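Long-range contacts in fibronectin-binding protein BBK32 (Borrelia burgdorferi, PDB 6N1L), which binds fibronectin and, through the domain described here, inhibits classical pathway complement, probably by binding the protease C1r: residues S22-I27 and S139-Q144; T39-M44 and E59-F64; D68-F73 and A114-Q119. All blocks are in the same frame, centred on the assembly; numbering follows the deposited sequence.

Interaction 1 (S22-I27 and S139-Q144); sequences SAIQTI and SLKEVQ
Helix 22-27 and helix 139-144 run nearly antiparallel, their axes 10.2 Å apart at closest approach and inclined at 159°, with I24 and L140 nearest in the backbone. I24 and L140 lie alongside, pointing opposite ways: CG1 of I24 rests 3.7 Å from CB of L140, at the base of the leucine. CG1 stands beside the backbone N of I24 (chi1 -69°), and chi2 of 176° carries CD1 on across L140 CB to K141 CG, 4.0 Å away, where the lysine chain crosses at about a right angle. The same methyl lies 4.3 Å from CG of Q144. L140 also reaches the neighbours of I24 through one branch: its CD1 lies 3.8 Å from CD1 of I27 and 4.0 Å from CB of A23. The touching atoms are all carbons, those of K141 and Q144 included, while NE2 of Q144 turns to D21 OD1 and K17 O, both on helix 9-44. Helix 66-87 covers A23 through L76 and I80, helix 93-117 covers L140 through L102 and I105, and I27 continues along helix 122-147 onto I133 and M136, so all four long helices of the bundle meet here.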
loop_
_atom_site.group_PDB
_atom_site.type_symbol
_atom_site.label_atom_id
_atom_site.label_comp_id
_atom_site.label_asym_id
_atom_site.label_seq_id
_atom_site.Cartn_x
_atom_site.Cartn_y
_atom_site.Cartn_z
ATOM N N SER A 22 10.761 -0.939 0.324
ATOM C CA SER A 22 9.910 -1.839 -0.444
ATOM C C SER A 22 8.442 -1.633 -0.107
ATOM O O SER A 22 7.579 -1.762 -0.979
ATOM C CB SER A 22 10.307 -3.288 -0.192
ATOM O OG SER A 22 11.675 -3.502 -0.506
ATOM N N ALA A 23 8.131 -1.340 1.154
ATOM C CA ALA A 23 6.737 -1.094 1.515
ATOM C C ALA A 23 6.233 0.182 0.861
ATOM O O ALA A 23 5.082 0.237 0.391
ATOM C CB ALA A 23 6.591 -1.012 3.039
ATOM N N ILE A 24 7.086 1.206 0.799
ATOM C CA ILE A 24 6.724 2.464 0.158
ATOM C C ILE A 24 6.419 2.222 -1.312
ATOM O O ILE A 24 5.401 2.689 -1.843
ATOM C CB ILE A 24 7.844 3.502 0.338
ATOM C CG1 ILE A 24 7.934 3.946 1.801
ATOM C CG2 ILE A 24 7.610 4.722 -0.562
ATOM C CD1 ILE A 24 9.086 4.912 2.073
ATOM N N GLN A 25 7.301 1.475 -1.981
ATOM C CA GLN A 25 7.084 1.117 -3.382
ATOM C C GLN A 25 5.774 0.365 -3.580
ATOM O O GLN A 25 5.079 0.568 -4.586
ATOM C CB GLN A 25 8.254 0.264 -3.892
ATOM C CG GLN A 25 9.605 0.961 -3.888
ATOM C CD GLN A 25 9.704 2.077 -4.912
ATOM O OE1 GLN A 25 9.162 3.171 -4.720
ATOM N NE2 GLN A 25 10.397 1.804 -6.015
ATOM N N THR A 26 5.448 -0.553 -2.662
ATOM C CA THR A 26 4.222 -1.330 -2.776
ATOM C C THR A 26 2.993 -0.438 -2.652
ATOM O O THR A 26 2.020 -0.617 -3.392
ATOM C CB THR A 26 4.196 -2.438 -1.727
ATOM O OG1 THR A 26 5.400 -3.224 -1.835
ATOM C CG2 THR A 26 2.986 -3.331 -1.899
ATOM N N ILE A 27 3.003 0.503 -1.704
ATOM C CA ILE A 27 1.897 1.450 -1.611
ATOM C C ILE A 27 1.748 2.220 -2.913
ATOM O O ILE A 27 0.637 2.410 -3.412
ATOM C CB ILE A 27 2.092 2.396 -0.415
ATOM C CG1 ILE A 27 1.937 1.587 0.869
ATOM C CG2 ILE A 27 1.057 3.531 -0.497
ATOM C CD1 ILE A 27 2.218 2.378 2.169
ATOM N N SER A 139 4.084 8.462 6.445
ATOM C CA SER A 139 4.642 8.051 7.735
ATOM C C SER A 139 5.866 7.164 7.551
ATOM O O SER A 139 6.850 7.287 8.293
ATOM C CB SER A 139 3.588 7.323 8.577
ATOM O OG SER A 139 2.450 8.126 8.828
ATOM N N LEU A 140 5.828 6.254 6.574
ATOM C CA LEU A 140 7.000 5.434 6.291
ATOM C C LEU A 140 8.180 6.278 5.826
ATOM O O LEU A 140 9.333 5.942 6.118
ATOM C CB LEU A 140 6.664 4.373 5.237
ATOM C CG LEU A 140 5.674 3.296 5.696
ATOM C CD1 LEU A 140 5.254 2.427 4.509
ATOM C CD2 LEU A 140 6.274 2.428 6.809
ATOM N N LYS A 141 7.914 7.366 5.099
ATOM C CA LYS A 141 8.988 8.271 4.704
ATOM C C LYS A 141 9.611 8.945 5.923
ATOM O O LYS A 141 10.829 9.151 5.971
ATOM C CB LYS A 141 8.456 9.313 3.716
ATOM C CG LYS A 141 8.271 8.774 2.301
ATOM C CD LYS A 141 7.414 9.714 1.453
ATOM C CE LYS A 141 7.064 9.095 0.113
ATOM N NZ LYS A 141 8.242 9.012 -0.797
ATOM N N GLU A 142 8.786 9.298 6.912
ATOM C CA GLU A 142 9.310 9.806 8.180
ATOM C C GLU A 142 10.210 8.780 8.856
ATOM O O GLU A 142 11.280 9.126 9.376
ATOM C CB GLU A 142 8.160 10.188 9.102
ATOM C CG GLU A 142 7.666 11.602 8.892
ATOM C CD GLU A 142 6.167 11.745 9.072
ATOM O OE1 GLU A 142 5.612 11.179 10.044
ATOM O OE2 GLU A 142 5.542 12.434 8.234
ATOM N N VAL A 143 9.782 7.513 8.875
ATOM C CA VAL A 143 10.584 6.451 9.478
ATOM C C VAL A 143 11.967 6.414 8.851
ATOM O O VAL A 143 12.985 6.316 9.551
ATOM C CB VAL A 143 9.866 5.094 9.339
ATOM C CG1 VAL A 143 10.856 3.945 9.490
ATOM C CG2 VAL A 143 8.727 4.984 10.341
ATOM N N GLN A 144 12.026 6.505 7.521
ATOM C CA GLN A 144 13.309 6.480 6.832
ATOM C C GLN A 144 14.211 7.617 7.284
ATOM O O GLN A 144 15.426 7.428 7.409
ATOM C CB GLN A 144 13.091 6.534 5.320
ATOM C CG GLN A 144 12.479 5.268 4.736
ATOM C CD GLN A 144 13.439 4.079 4.740
ATOM O OE1 GLN A 144 14.060 3.756 5.760
ATOM N NE2 GLN A 144 13.563 3.422 3.597
#

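Interaction 2 (T39-M44 and E59-F64)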
loop_
_atom_site.group_PDB
_atom_site.type_symbol
_atom_site.label_atom_id
_atom_site.label_comp_id
_atom_site.label_asym_id
_atom_site.label_seq_id
_atom_site.Cartn_x
_atom_site.Cartn_y
_atom_site.Cartn_z
ATOM N N THR A 39 -9.521 5.563 -14.198
ATOM C CA THR A 39 -9.612 6.098 -15.554
ATOM C C THR A 39 -10.395 5.175 -16.484
ATOM O O THR A 39 -11.097 5.665 -17.375
ATOM C CB THR A 39 -8.227 6.390 -16.146
ATOM O OG1 THR A 39 -7.492 5.181 -16.386
ATOM C CG2 THR A 39 -7.432 7.305 -15.221
ATOM N N LYS A 40 -10.303 3.853 -16.294
ATOM C CA LYS A 40 -11.088 2.940 -17.125
ATOM C C LYS A 40 -12.578 3.092 -16.858
ATOM O O LYS A 40 -13.397 3.008 -17.786
ATOM C CB LYS A 40 -10.673 1.487 -16.880
ATOM C CG LYS A 40 -9.222 1.162 -17.075
ATOM C CD LYS A 40 -8.661 1.693 -18.372
ATOM C CE LYS A 40 -7.197 1.358 -18.474
ATOM N NZ LYS A 40 -6.607 1.901 -19.702
ATOM N N LEU A 41 -12.951 3.278 -15.589
ATOM C CA LEU A 41 -14.347 3.479 -15.232
ATOM C C LEU A 41 -14.859 4.794 -15.795
ATOM O O LEU A 41 -16.002 4.873 -16.267
ATOM C CB LEU A 41 -14.512 3.445 -13.707
ATOM C CG LEU A 41 -14.163 2.107 -13.037
ATOM C CD1 LEU A 41 -14.127 2.253 -11.521
ATOM C CD2 LEU A 41 -15.126 0.995 -13.437
ATOM N N THR A 42 -14.018 5.832 -15.768
ATOM C CA THR A 42 -14.391 7.105 -16.376
ATOM C C THR A 42 -14.546 6.968 -17.884
ATOM O O THR A 42 -15.547 7.415 -18.458
ATOM C CB THR A 42 -13.349 8.170 -16.037
ATOM O OG1 THR A 42 -13.427 8.482 -14.641
ATOM C CG2 THR A 42 -13.596 9.429 -16.855
ATOM N N GLN A 43 -13.573 6.328 -18.542
ATOM C CA GLN A 43 -13.593 6.224 -20.000
ATOM C C GLN A 43 -14.814 5.462 -20.494
ATOM O O GLN A 43 -15.423 5.839 -21.503
ATOM C CB GLN A 43 -12.316 5.540 -20.502
ATOM C CG GLN A 43 -11.088 6.425 -20.499
ATOM C CD GLN A 43 -9.808 5.624 -20.441
ATOM O OE1 GLN A 43 -9.812 4.412 -20.651
ATOM N NE2 GLN A 43 -8.712 6.293 -20.150
ATOM N N MET A 44 -15.188 4.384 -19.802
ATOM C CA MET A 44 -16.259 3.537 -20.316
ATOM C C MET A 44 -17.626 4.211 -20.249
ATOM O O MET A 44 -18.553 3.757 -20.929
ATOM C CB MET A 44 -16.271 2.191 -19.576
ATOM C CG MET A 44 -16.721 2.235 -18.126
ATOM S SD MET A 44 -16.707 0.597 -17.350
ATOM C CE MET A 44 -18.392 0.082 -17.639
ATOM N N GLU A 59 -13.889 -3.657 -20.898
ATOM C CA GLU A 59 -13.086 -4.867 -20.736
ATOM C C GLU A 59 -11.930 -4.635 -19.776
ATOM O O GLU A 59 -11.660 -5.465 -18.903
ATOM C CB GLU A 59 -12.541 -5.337 -22.080
ATOM C CG GLU A 59 -13.552 -6.081 -22.913
ATOM C CD GLU A 59 -13.000 -6.440 -24.272
ATOM O OE1 GLU A 59 -11.756 -6.516 -24.404
ATOM O OE2 GLU A 59 -13.812 -6.630 -25.208
ATOM N N GLU A 60 -11.225 -3.514 -19.938
ATOM C CA GLU A 60 -10.066 -3.259 -19.090
ATOM C C GLU A 60 -10.477 -3.037 -17.640
ATOM O O GLU A 60 -9.787 -3.497 -16.726
ATOM C CB GLU A 60 -9.277 -2.067 -19.626
ATOM C CG GLU A 60 -8.404 -2.422 -20.824
ATOM C CD GLU A 60 -8.174 -1.243 -21.740
ATOM O OE1 GLU A 60 -8.490 -0.106 -21.323
ATOM O OE2 GLU A 60 -7.680 -1.456 -22.876
ATOM N N ALA A 61 -11.599 -2.351 -17.409
ATOM C CA ALA A 61 -12.061 -2.154 -16.036
ATOM C C ALA A 61 -12.411 -3.484 -15.383
ATOM O O ALA A 61 -12.247 -3.645 -14.168
ATOM C CB ALA A 61 -13.267 -1.208 -16.008
ATOM N N ALA A 62 -12.875 -4.460 -16.176
ATOM C CA ALA A 62 -13.223 -5.768 -15.638
ATOM C C ALA A 62 -12.009 -6.643 -15.342
ATOM O O ALA A 62 -12.170 -7.696 -14.717
ATOM C CB ALA A 62 -14.148 -6.513 -16.611
ATOM N N LYS A 63 -10.816 -6.250 -15.774
ATOM C CA LYS A 63 -9.642 -7.086 -15.567
ATOM C C LYS A 63 -8.959 -6.820 -14.230
ATOM O O LYS A 63 -8.085 -7.597 -13.833
ATOM C CB LYS A 63 -8.650 -6.901 -16.715
ATOM C CG LYS A 63 -9.107 -7.531 -18.033
ATOM C CD LYS A 63 -8.046 -7.362 -19.104
ATOM C CE LYS A 63 -8.654 -7.378 -20.498
ATOM N NZ LYS A 63 -7.618 -7.232 -21.566
ATOM N N PHE A 64 -9.346 -5.767 -13.521
ATOM C CA PHE A 64 -8.809 -5.532 -12.181
ATOM C C PHE A 64 -9.440 -6.513 -11.195
ATOM O O PHE A 64 -10.662 -6.695 -11.185
ATOM C CB PHE A 64 -9.082 -4.081 -11.759
ATOM C CG PHE A 64 -8.319 -3.064 -12.563
ATOM C CD1 PHE A 64 -8.826 -2.570 -13.760
ATOM C CD2 PHE A 64 -7.066 -2.620 -12.142
ATOM C CE1 PHE A 64 -8.112 -1.646 -14.502
ATOM C CE2 PHE A 64 -6.341 -1.696 -12.885
ATOM C CZ PHE A 64 -6.864 -1.212 -14.077
#
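K40 meets E60 and A61 where helix 51-61 packs back against helix 9-44 as a helical hairpin; a type I turn spans A61 to F64. K40 and A61 are nearest in the backbone, 5.3 Å between their CA atoms, and CB of K40 lies 3.8 Å from CB of A61. This small methyl lets the helices come close, and it is also met by L41 CD2 at 3.9 Å and by the sulphur SD of M44 at 4.1 Å. Beyond CB the lysine bends: chi2 of -48° brings CD to 3.5 Å from OE1 of E60. The chain then runs on extended, and NZ forms a salt bridge with E60 OE1 at 3.2 Å, approaching from above the carboxylate, 54° out of its plane. F64 meets the same lysine at CG. Its ring presents an edge, CE1 to K40 CG at 4.0 Å, near the ring plane, and A61 CA also sits at the edge. The ring stacks with F37 and touches L122 of helix 122-147. An alanine thus marks the close approach of two antiparallel helices joined by a short connection, as in helical hairpins, with the K40-E60 bridge beside it.

Interaction 3 (D68-F73 and A114-Q119); sequences DLEKNF and AKIKEQ
The carbonyl oxygen of I116, whose side chain packs on L69 and F73, is held by two donors: NZ of K66 hydrogen-bonds to it, and the backbone N of Q119 adds a weak bond at 3.4 Å as the helix gives out. E118 is the first residue to leave helical geometry, and K66 NZ bonds to a carbonyl in the last turn of helix 93-117. I116 takes part in three of the four residue contacts. Its CD1, placed anti to CA (chi2 168°), lies over one face of the F73 ring, 3.7 Å from the centroid and 24° off the ring normal, a CH-pi contact displaced toward the rim. CD1 and CE1 of F73 are its nearest ring atoms, each 3.5 Å away. L69 meets I116 tip to tip, its CD2 lying 3.9 Å from CD1 of I116. On the solvent-facing flank the extended chain of E70 runs alongside I116, pointing the opposite way, and its OE2 lies 4.1 Å from CG2 of I116 and 4.0 Å from CG of K117. The charged ends remain apart, with E70 OE2 6.3 Å from K117 NZ, so any attraction between them is probably modest. Helices 66-87 and 93-117 are here roofed by the other two long helices: I30 of helix 9-44 touches L69 and F73, while Y126, I129 and I133 of helix 122-147 pack on the same two residues.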
loop_
_atom_site.group_PDB
_atom_site.type_symbol
_atom_site.label_atom_id
_atom_site.label_comp_id
_atom_site.label_asym_id
_atom_site.label_seq_id
_atom_site.Cartn_x
_atom_site.Cartn_y
_atom_site.Cartn_z
ATOM N N ASP A 68 -5.672 -9.366 -6.788
ATOM C CA ASP A 68 -4.463 -8.577 -6.988
ATOM C C ASP A 68 -4.305 -7.529 -5.889
ATOM O O ASP A 68 -3.188 -7.286 -5.406
ATOM C CB ASP A 68 -4.498 -7.922 -8.366
ATOM C CG ASP A 68 -3.365 -6.952 -8.593
ATOM O OD1 ASP A 68 -2.192 -7.392 -8.654
ATOM O OD2 ASP A 68 -3.650 -5.735 -8.723
ATOM N N LEU A 69 -5.407 -6.883 -5.503
ATOM C CA LEU A 69 -5.349 -5.930 -4.396
ATOM C C LEU A 69 -4.943 -6.631 -3.105
ATOM O O LEU A 69 -4.120 -6.112 -2.330
ATOM C CB LEU A 69 -6.698 -5.225 -4.234
ATOM C CG LEU A 69 -6.866 -4.283 -3.031
ATOM C CD1 LEU A 69 -5.839 -3.161 -3.094
ATOM C CD2 LEU A 69 -8.277 -3.709 -2.914
ATOM N N GLU A 70 -5.490 -7.827 -2.871
ATOM C CA GLU A 70 -5.176 -8.539 -1.632
ATOM C C GLU A 70 -3.732 -9.026 -1.634
ATOM O O GLU A 70 -3.056 -8.990 -0.588
ATOM C CB GLU A 70 -6.173 -9.686 -1.430
ATOM C CG GLU A 70 -7.332 -9.319 -0.501
ATOM C CD GLU A 70 -8.592 -10.155 -0.714
ATOM O OE1 GLU A 70 -8.600 -11.003 -1.631
ATOM O OE2 GLU A 70 -9.577 -9.963 0.041
ATOM N N LYS A 71 -3.231 -9.454 -2.801
ATOM C CA LYS A 71 -1.825 -9.822 -2.933
ATOM C C LYS A 71 -0.918 -8.646 -2.608
ATOM O O LYS A 71 0.028 -8.775 -1.821
ATOM C CB LYS A 71 -1.542 -10.328 -4.344
ATOM C CG LYS A 71 -0.130 -10.841 -4.558
ATOM C CD LYS A 71 0.215 -11.905 -3.523
ATOM C CE LYS A 71 1.236 -12.903 -4.050
ATOM N NZ LYS A 71 2.531 -12.820 -3.297
ATOM N N ASN A 72 -1.199 -7.480 -3.196
ATOM C CA ASN A 72 -0.398 -6.298 -2.903
ATOM C C ASN A 72 -0.455 -5.937 -1.417
ATOM O O ASN A 72 0.545 -5.485 -0.846
ATOM C CB ASN A 72 -0.866 -5.122 -3.762
ATOM C CG ASN A 72 -0.445 -5.256 -5.218
ATOM O OD1 ASN A 72 0.465 -6.016 -5.548
ATOM N ND2 ASN A 72 -1.106 -4.511 -6.094
ATOM N N PHE A 73 -1.610 -6.121 -0.770
ATOM C CA PHE A 73 -1.663 -5.808 0.662
ATOM C C PHE A 73 -0.895 -6.838 1.482
ATOM O O PHE A 73 -0.267 -6.492 2.489
ATOM C CB PHE A 73 -3.103 -5.686 1.156
ATOM C CG PHE A 73 -3.566 -4.258 1.270
ATOM C CD1 PHE A 73 -4.107 -3.606 0.175
ATOM C CD2 PHE A 73 -3.409 -3.549 2.452
ATOM C CE1 PHE A 73 -4.505 -2.268 0.265
ATOM C CE2 PHE A 73 -3.796 -2.226 2.548
ATOM C CZ PHE A 73 -4.358 -1.581 1.456
ATOM N N ALA A 114 -8.780 -6.012 6.635
ATOM C CA ALA A 114 -10.116 -6.370 7.093
ATOM C C ALA A 114 -11.183 -5.531 6.398
ATOM O O ALA A 114 -12.254 -6.049 6.057
ATOM C CB ALA A 114 -10.207 -6.209 8.611
ATOM N N LYS A 115 -10.914 -4.234 6.184
ATOM C CA LYS A 115 -11.863 -3.373 5.478
ATOM C C LYS A 115 -12.067 -3.840 4.044
ATOM O O LYS A 115 -13.191 -3.809 3.530
ATOM C CB LYS A 115 -11.387 -1.918 5.489
ATOM C CG LYS A 115 -11.632 -1.170 6.781
ATOM C CD LYS A 115 -11.127 0.265 6.688
ATOM C CE LYS A 115 -11.406 1.030 7.966
ATOM N NZ LYS A 115 -10.769 2.370 7.943
ATOM N N ILE A 116 -10.991 -4.268 3.378
ATOM C CA ILE A 116 -11.091 -4.747 2.001
ATOM C C ILE A 116 -11.958 -5.996 1.925
ATOM O O ILE A 116 -12.684 -6.200 0.944
ATOM C CB ILE A 116 -9.679 -5.002 1.435
ATOM C CG1 ILE A 116 -8.958 -3.678 1.191
ATOM C CG2 ILE A 116 -9.721 -5.833 0.158
ATOM C CD1 ILE A 116 -7.493 -3.870 0.925
ATOM N N LYS A 117 -11.908 -6.843 2.955
ATOM C CA LYS A 117 -12.687 -8.078 2.941
ATOM C C LYS A 117 -14.186 -7.803 2.992
ATOM O O LYS A 117 -14.970 -8.511 2.351
ATOM C CB LYS A 117 -12.265 -8.972 4.104
ATOM C CG LYS A 117 -11.052 -9.810 3.802
ATOM C CD LYS A 117 -10.514 -10.473 5.057
ATOM C CE LYS A 117 -9.277 -11.296 4.734
ATOM N NZ LYS A 117 -8.567 -11.714 5.972
ATOM N N GLU A 118 -14.606 -6.772 3.722
ATOM C CA GLU A 118 -16.025 -6.490 3.902
ATOM C C GLU A 118 -16.635 -5.674 2.753
ATOM O O GLU A 118 -17.759 -5.172 2.901
ATOM C CB GLU A 118 -16.257 -5.778 5.240
ATOM C CG GLU A 118 -15.832 -4.313 5.281
ATOM C CD GLU A 118 -15.716 -3.775 6.704
ATOM O OE1 GLU A 118 -15.649 -4.593 7.650
ATOM O OE2 GLU A 118 -15.683 -2.537 6.882
ATOM N N GLN A 119 -15.945 -5.548 1.620
ATOM C CA GLN A 119 -16.423 -4.773 0.477
ATOM C C GLN A 119 -16.512 -5.697 -0.732
ATOM O O GLN A 119 -15.489 -6.123 -1.272
ATOM C CB GLN A 119 -15.496 -3.592 0.182
ATOM C CG GLN A 119 -15.572 -2.457 1.189
ATOM C CD GLN A 119 -16.848 -1.643 1.074
ATOM O OE1 GLN A 119 -17.664 -1.874 0.181
ATOM N NE2 GLN A 119 -17.028 -0.683 1.983
#

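In the fold
Interactions 1 and 3 belong to the bundle of four long helices, their centres about 19 Å apart; interaction 3 is buried and interaction 1 partly buried, whereas interaction 2 is a surface contact, about 21 Å from the centre of the chain. Interaction 1 pairs the first and last helices; interaction 3 joins helices 66-87 and 93-117; both other contacts are nested inside the loop that interaction 1 closes. Interactions 1 and 3 touch where CG2 of T26 lies 3.4 Å from the backbone O of N72. Interactions 1 and 2 share helix 9-44 but lie about 12 Å apart at their nearest atoms. Chemistry follows place: aliphatic packing in interaction 1, an aromatic face in interaction 3, and a salt bridge only in interaction 2.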